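Local atomic coordinates of N-deoxyribosyltransferase (Bacillus psychrosaccharolyticus, PDB entry 6EVS), a protein that catalyses the transfer of 2-deoxyribose between nucleobases, exchanging the base of a 2'-deoxynucleoside, and assembles as a hexamer. Residues I68-I73 with A116-W121; I4-P9 with K21-L26. One frame throughout, in Å; residues are numbered along the deposited sequence.

Contact 1. Residues I68-I73 with A116-W121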
loop_
_atom_site.group_PDB
_atom_site.type_symbol
_atom_site.label_atom_id
_atom_site.label_comp_id
_atom_site.label_asym_id
_atom_site.label_seq_id
_atom_site.Cartn_x
_atom_site.Cartn_y
_atom_site.Cartn_z
ATOM N N ILE A 68 -9.913 5.517 12.006
ATOM C CA ILE A 68 -10.422 4.266 12.552
ATOM C C ILE A 68 -11.703 3.930 11.797
ATOM O O ILE A 68 -12.519 4.820 11.526
ATOM C CB ILE A 68 -10.759 4.386 14.053
ATOM C CG1 ILE A 68 -9.516 4.685 14.895
ATOM C CG2 ILE A 68 -11.547 3.149 14.560
ATOM C CD1 ILE A 68 -9.874 5.281 16.243
ATOM N N THR A 69 -11.893 2.659 11.480
ATOM C CA THR A 69 -13.161 2.172 10.965
ATOM C C THR A 69 -13.901 1.428 12.069
ATOM O O THR A 69 -13.401 0.427 12.603
ATOM C CB THR A 69 -12.993 1.261 9.762
ATOM O OG1 THR A 69 -12.475 2.024 8.664
ATOM C CG2 THR A 69 -14.381 0.550 9.384
ATOM N N PHE A 70 -15.105 1.902 12.401
ATOM C CA PHE A 70 -15.936 1.315 13.455
ATOM C C PHE A 70 -17.089 0.587 12.781
ATOM O O PHE A 70 -17.914 1.218 12.118
ATOM C CB PHE A 70 -16.444 2.407 14.399
ATOM C CG PHE A 70 -17.131 1.879 15.640
ATOM C CD1 PHE A 70 -16.490 1.907 16.872
ATOM C CD2 PHE A 70 -18.426 1.373 15.572
ATOM C CE1 PHE A 70 -17.119 1.415 18.010
ATOM C CE2 PHE A 70 -19.054 0.883 16.711
ATOM C CZ PHE A 70 -18.399 0.912 17.928
ATOM N N GLY A 71 -17.141 -0.733 12.937
ATOM C CA GLY A 71 -18.106 -1.561 12.234
ATOM C C GLY A 71 -19.178 -2.066 13.180
ATOM O O GLY A 71 -18.943 -2.210 14.384
ATOM N N ILE A 72 -20.369 -2.325 12.634
ATOM C CA ILE A 72 -21.449 -2.965 13.382
ATOM C C ILE A 72 -21.827 -4.246 12.644
ATOM O O ILE A 72 -22.232 -4.200 11.476
ATOM C CB ILE A 72 -22.666 -2.042 13.545
ATOM C CG1 ILE A 72 -22.257 -0.748 14.255
ATOM C CG2 ILE A 72 -23.817 -2.782 14.285
ATOM C CD1 ILE A 72 -23.346 0.312 14.274
ATOM N N ILE A 73 -21.632 -5.387 13.296
ATOM C CA ILE A 73 -21.935 -6.678 12.700
ATOM C C ILE A 73 -22.891 -7.378 13.644
ATOM O O ILE A 73 -22.569 -7.568 14.824
ATOM C CB ILE A 73 -20.669 -7.518 12.461
ATOM C CG1 ILE A 73 -19.837 -6.940 11.311
ATOM C CG2 ILE A 73 -21.040 -8.973 12.182
ATOM C CD1 ILE A 73 -20.390 -7.204 9.943
ATOM N N ALA A 116 -10.205 -3.945 18.243
ATOM C CA ALA A 116 -10.970 -3.855 19.476
ATOM C C ALA A 116 -12.393 -4.331 19.210
ATOM O O ALA A 116 -12.990 -4.006 18.178
ATOM C CB ALA A 116 -10.964 -2.426 20.037
ATOM N N TYR A 117 -12.915 -5.132 20.130
ATOM C CA TYR A 117 -14.227 -5.745 20.000
ATOM C C TYR A 117 -15.079 -5.348 21.197
ATOM O O TYR A 117 -14.619 -5.435 22.345
ATOM C CB TYR A 117 -14.101 -7.270 19.909
ATOM C CG TYR A 117 -15.432 -8.001 19.917
ATOM C CD1 TYR A 117 -15.894 -8.646 21.069
ATOM C CD2 TYR A 117 -16.229 -8.037 18.778
ATOM C CE1 TYR A 117 -17.113 -9.315 21.075
ATOM C CE2 TYR A 117 -17.454 -8.697 18.777
ATOM C CZ TYR A 117 -17.888 -9.338 19.929
ATOM O OH TYR A 117 -19.097 -10.002 19.946
ATOM N N PHE A 118 -16.320 -4.929 20.927
ATOM C CA PHE A 118 -17.243 -4.428 21.940
ATOM C C PHE A 118 -18.598 -5.118 21.832
ATOM O O PHE A 118 -19.078 -5.402 20.726
ATOM C CB PHE A 118 -17.446 -2.911 21.797
ATOM C CG PHE A 118 -16.173 -2.132 21.858
ATOM C CD1 PHE A 118 -15.495 -1.789 20.697
ATOM C CD2 PHE A 118 -15.632 -1.776 23.087
ATOM C CE1 PHE A 118 -14.307 -1.077 20.760
ATOM C CE2 PHE A 118 -14.447 -1.072 23.157
ATOM C CZ PHE A 118 -13.788 -0.733 22.001
ATOM N N GLU A 119 -19.218 -5.367 22.983
ATOM C CA GLU A 119 -20.602 -5.820 23.016
ATOM C C GLU A 119 -21.495 -4.933 23.871
ATOM O O GLU A 119 -22.682 -5.241 24.022
ATOM C CB GLU A 119 -20.684 -7.280 23.494
ATOM C CG GLU A 119 -20.157 -8.293 22.471
ATOM C CD GLU A 119 -20.396 -9.724 22.909
ATOM O OE1 GLU A 119 -21.121 -9.899 23.892
ATOM O OE2 GLU A 119 -19.866 -10.667 22.281
ATOM N N ASP A 120 -20.974 -3.832 24.410
ATOM C CA ASP A 120 -21.789 -2.901 25.177
ATOM C C ASP A 120 -21.304 -1.493 24.885
ATOM O O ASP A 120 -20.103 -1.265 24.702
ATOM C CB ASP A 120 -21.718 -3.190 26.679
ATOM C CG ASP A 120 -22.549 -2.215 27.506
ATOM O OD1 ASP A 120 -22.371 -2.200 28.745
ATOM O OD2 ASP A 120 -23.384 -1.473 26.934
ATOM N N TRP A 121 -22.238 -0.539 24.853
ATOM C CA TRP A 121 -21.825 0.818 24.497
ATOM C C TRP A 121 -21.035 1.477 25.625
ATOM O O TRP A 121 -20.157 2.302 25.359
ATOM C CB TRP A 121 -23.042 1.660 24.095
ATOM C CG TRP A 121 -23.569 1.281 22.737
ATOM C CD1 TRP A 121 -24.774 0.696 22.455
ATOM C CD2 TRP A 121 -22.891 1.417 21.488
ATOM N NE1 TRP A 121 -24.890 0.484 21.101
ATOM C CE2 TRP A 121 -23.744 0.910 20.488
ATOM C CE3 TRP A 121 -21.645 1.932 21.112
ATOM C CZ2 TRP A 121 -23.388 0.904 19.136
ATOM C CZ3 TRP A 121 -21.297 1.924 19.763
ATOM C CH2 TRP A 121 -22.166 1.415 18.796
#

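Contact 2. Residues I4-P9 with K21-L26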
loop_
_atom_site.group_PDB
_atom_site.type_symbol
_atom_site.label_atom_id
_atom_site.label_comp_id
_atom_site.label_asym_id
_atom_site.label_seq_id
_atom_site.Cartn_x
_atom_site.Cartn_y
_atom_site.Cartn_z
ATOM N N ILE A 4 -13.669 8.831 12.306
ATOM C CA ILE A 4 -14.168 7.463 12.352
ATOM C C ILE A 4 -15.095 7.224 11.172
ATOM O O ILE A 4 -16.021 8.009 10.938
ATOM C CB ILE A 4 -14.902 7.170 13.671
ATOM C CG1 ILE A 4 -13.943 7.306 14.872
ATOM C CG2 ILE A 4 -15.551 5.782 13.601
ATOM C CD1 ILE A 4 -14.635 6.997 16.234
ATOM N N TYR A 5 -14.843 6.145 10.428
ATOM C CA TYR A 5 -15.781 5.693 9.407
ATOM C C TYR A 5 -16.725 4.669 10.017
ATOM O O TYR A 5 -16.267 3.620 10.481
ATOM C CB TYR A 5 -15.032 5.070 8.232
ATOM C CG TYR A 5 -15.924 4.711 7.056
ATOM C CD1 TYR A 5 -16.136 5.623 6.010
ATOM C CD2 TYR A 5 -16.559 3.468 6.982
ATOM C CE1 TYR A 5 -16.974 5.295 4.920
ATOM C CE2 TYR A 5 -17.376 3.139 5.909
ATOM C CZ TYR A 5 -17.591 4.053 4.888
ATOM O OH TYR A 5 -18.384 3.683 3.822
ATOM N N LEU A 6 -18.036 4.931 9.957
ATOM C CA LEU A 6 -19.012 4.025 10.592
ATOM C C LEU A 6 -19.483 3.031 9.538
ATOM O O LEU A 6 -20.303 3.367 8.673
ATOM C CB LEU A 6 -20.159 4.826 11.187
ATOM C CG LEU A 6 -21.297 4.055 11.842
ATOM C CD1 LEU A 6 -20.729 3.116 12.910
ATOM C CD2 LEU A 6 -22.274 5.051 12.430
ATOM N N ALA A 7 -18.940 1.812 9.573
ATOM C CA ALA A 7 -19.310 0.762 8.621
ATOM C C ALA A 7 -20.466 -0.072 9.186
ATOM O O ALA A 7 -20.283 -0.855 10.125
ATOM C CB ALA A 7 -18.122 -0.146 8.302
ATOM N N SER A 8 -21.639 0.029 8.557
ATOM C CA SER A 8 -22.802 -0.732 9.011
ATOM C C SER A 8 -23.880 -0.701 7.937
ATOM O O SER A 8 -23.984 0.292 7.208
ATOM C CB SER A 8 -23.374 -0.160 10.312
ATOM O OG SER A 8 -24.663 -0.760 10.603
ATOM N N PRO A 9 -24.710 -1.736 7.815
ATOM C CA PRO A 9 -25.923 -1.597 7.008
ATOM C C PRO A 9 -26.860 -0.589 7.657
ATOM O O PRO A 9 -26.730 -0.256 8.835
ATOM C CB PRO A 9 -26.528 -3.009 7.011
ATOM C CG PRO A 9 -26.024 -3.638 8.285
ATOM C CD PRO A 9 -24.607 -3.067 8.441
ATOM N N LYS A 21 -27.486 4.883 17.329
ATOM C CA LYS A 21 -26.836 4.862 18.633
ATOM C C LYS A 21 -25.332 5.024 18.481
ATOM O O LYS A 21 -24.698 5.734 19.271
ATOM C CB LYS A 21 -27.169 3.562 19.370
ATOM C CG LYS A 21 -26.500 3.416 20.744
ATOM C CD LYS A 21 -26.859 4.579 21.663
ATOM C CE LYS A 21 -26.579 4.262 23.123
ATOM N NZ LYS A 21 -27.148 5.316 24.017
ATOM N N ALA A 22 -24.749 4.379 17.465
ATOM C CA ALA A 22 -23.314 4.517 17.218
ATOM C C ALA A 22 -22.949 5.962 16.907
ATOM O O ALA A 22 -21.956 6.488 17.429
ATOM C CB ALA A 22 -22.873 3.603 16.074
ATOM N N GLU A 23 -23.725 6.608 16.030
ATOM C CA GLU A 23 -23.488 8.017 15.718
ATOM C C GLU A 23 -23.516 8.859 16.988
ATOM O O GLU A 23 -22.589 9.638 17.255
ATOM C CB GLU A 23 -24.529 8.527 14.724
ATOM C CG GLU A 23 -24.446 7.936 13.315
ATOM C CD GLU A 23 -25.743 8.157 12.535
ATOM O OE1 GLU A 23 -26.735 8.604 13.163
ATOM O OE2 GLU A 23 -25.769 7.897 11.308
ATOM N N GLN A 24 -24.549 8.669 17.812
ATOM C CA GLN A 24 -24.704 9.461 19.027
ATOM C C GLN A 24 -23.563 9.208 20.005
ATOM O O GLN A 24 -23.009 10.148 20.586
ATOM C CB GLN A 24 -26.053 9.151 19.687
ATOM C CG GLN A 24 -26.102 9.505 21.171
ATOM C CD GLN A 24 -27.009 8.589 21.976
ATOM O OE1 GLN A 24 -26.573 7.934 22.928
ATOM N NE2 GLN A 24 -28.283 8.545 21.600
ATOM N N VAL A 25 -23.201 7.941 20.213
ATOM C CA VAL A 25 -22.170 7.629 21.200
ATOM C C VAL A 25 -20.821 8.181 20.752
ATOM O O VAL A 25 -20.117 8.853 21.520
ATOM C CB VAL A 25 -22.102 6.113 21.449
ATOM C CG1 VAL A 25 -20.801 5.745 22.172
ATOM C CG2 VAL A 25 -23.315 5.656 22.265
ATOM N N LEU A 26 -20.443 7.907 19.501
ATOM C CA LEU A 26 -19.112 8.299 19.048
ATOM C C LEU A 26 -18.996 9.809 18.913
ATOM O O LEU A 26 -17.925 10.369 19.174
ATOM C CB LEU A 26 -18.769 7.614 17.722
ATOM C CG LEU A 26 -18.719 6.084 17.770
ATOM C CD1 LEU A 26 -18.546 5.479 16.392
ATOM C CD2 LEU A 26 -17.607 5.607 18.698
#

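Contact 1. Residues I68-I73 with A116-W121
Phe-70 reaches from strand 68-72 to Trp-121 and Phe-118, and all the close contacts are between aromatic rings; no hydrogen bond crosses between the segments. The closer pair is Phe-70 with Trp-121, where CZ of Phe-70 lies 3.6 Å from CZ3 of Trp-121 and CE2 of Phe-70 is 3.8 Å from CH2 of the same indole. The planes are inclined by only 17°, yet the phenyl and the six-membered ring of the indole have centroids 5.8 Å apart, so they meet rim to rim and neither lies over the other. Phe-70 has CG anti to the backbone N (chi1 -171°), which carries the ring out from the strand to this meeting. The second pairing is looser: CE1 of Phe-70 stands 4.5 Å from CD1 of Phe-118.

Within segment 116-121, OH of Tyr-117 donates to OE2 of Glu-119 at 2.5 Å, on the anti side of the carboxylate.

In the parallel sheet, strand 96-99 runs between 68-72 and 116-118, and the aromatic contact bridges across it: both Phe-70 and Phe-118 touch Met-97, while Trp-121 stacks on Phe-99. From helix 13-28, Leu-26 packs against Phe-70 and Ala-22 against Trp-121.

Contact 2. Residues I4-P9 with K21-L26
The beta-alpha-beta unit of strand 3-7, helix 13-28 and strand 32-34 supplies this contact, in which the helix packs on one face of the parallel sheet of a doubly wound, flavodoxin-like alpha/beta fold (strand order 2-1-3-4-5). Strand 4-7 and helix segment 21-26 run nearly antiparallel, their directions 162° apart and their axes 10.3 Å apart at closest approach, as expected when a helix leads the chain back between parallel strands.

At one end Ile-4 and Leu-26 cross at about a right angle: CD1 of Ile-4 is 4.1 Å from CD2 of Leu-26, and CG2 of Ile-4 meets CD1 of Leu-26 equally closely. At the other, Leu-6 sets both methyls against CB of Ala-22, CD1 at 3.9 Å and CD2 at 4.0 Å; its CG is anti to the backbone N (chi1 178°), which extends the side chain toward the helix. Alongside, Phe-70 of the neighbouring strand 68-72 touches both Ile-4 and Leu-6.

Glu-23 has a divided role. Its carboxylate turns to the residues just after strand 32-34, with OE1 in a salt bridge to Arg-37 and OE2 hydrogen-bonded to Ser-35, which probably stabilise its charge. Its aliphatic stem serves the apolar interface, CG lying 3.7 Å from CD2 of Leu-6.

Overall arrangement
Both contacts are buried and rely on apolar side chains, with no hydrogen bond across either pair of segments. Contact 2 fastens a helix to the strand that precedes it, through aliphatic groups; contact 1 reaches across strand 96-99 with aromatic rings, to strand 116-118 and the start of helix 121-126, and its Trp-121 is partly exposed. Contact 2 buries more surface, 211 Å² against 152 Å². Strands 3-7 and 68-72 are sheet neighbours: probable backbone hydrogen bonds of 2.8 Å join Phe-70 N to Tyr-5 O and Phe-70 O to Ala-7 N. Trp-121 also packs on Lys-21, so contact 1 lies on the same helix 13-28 that contact 2 joins to its strand.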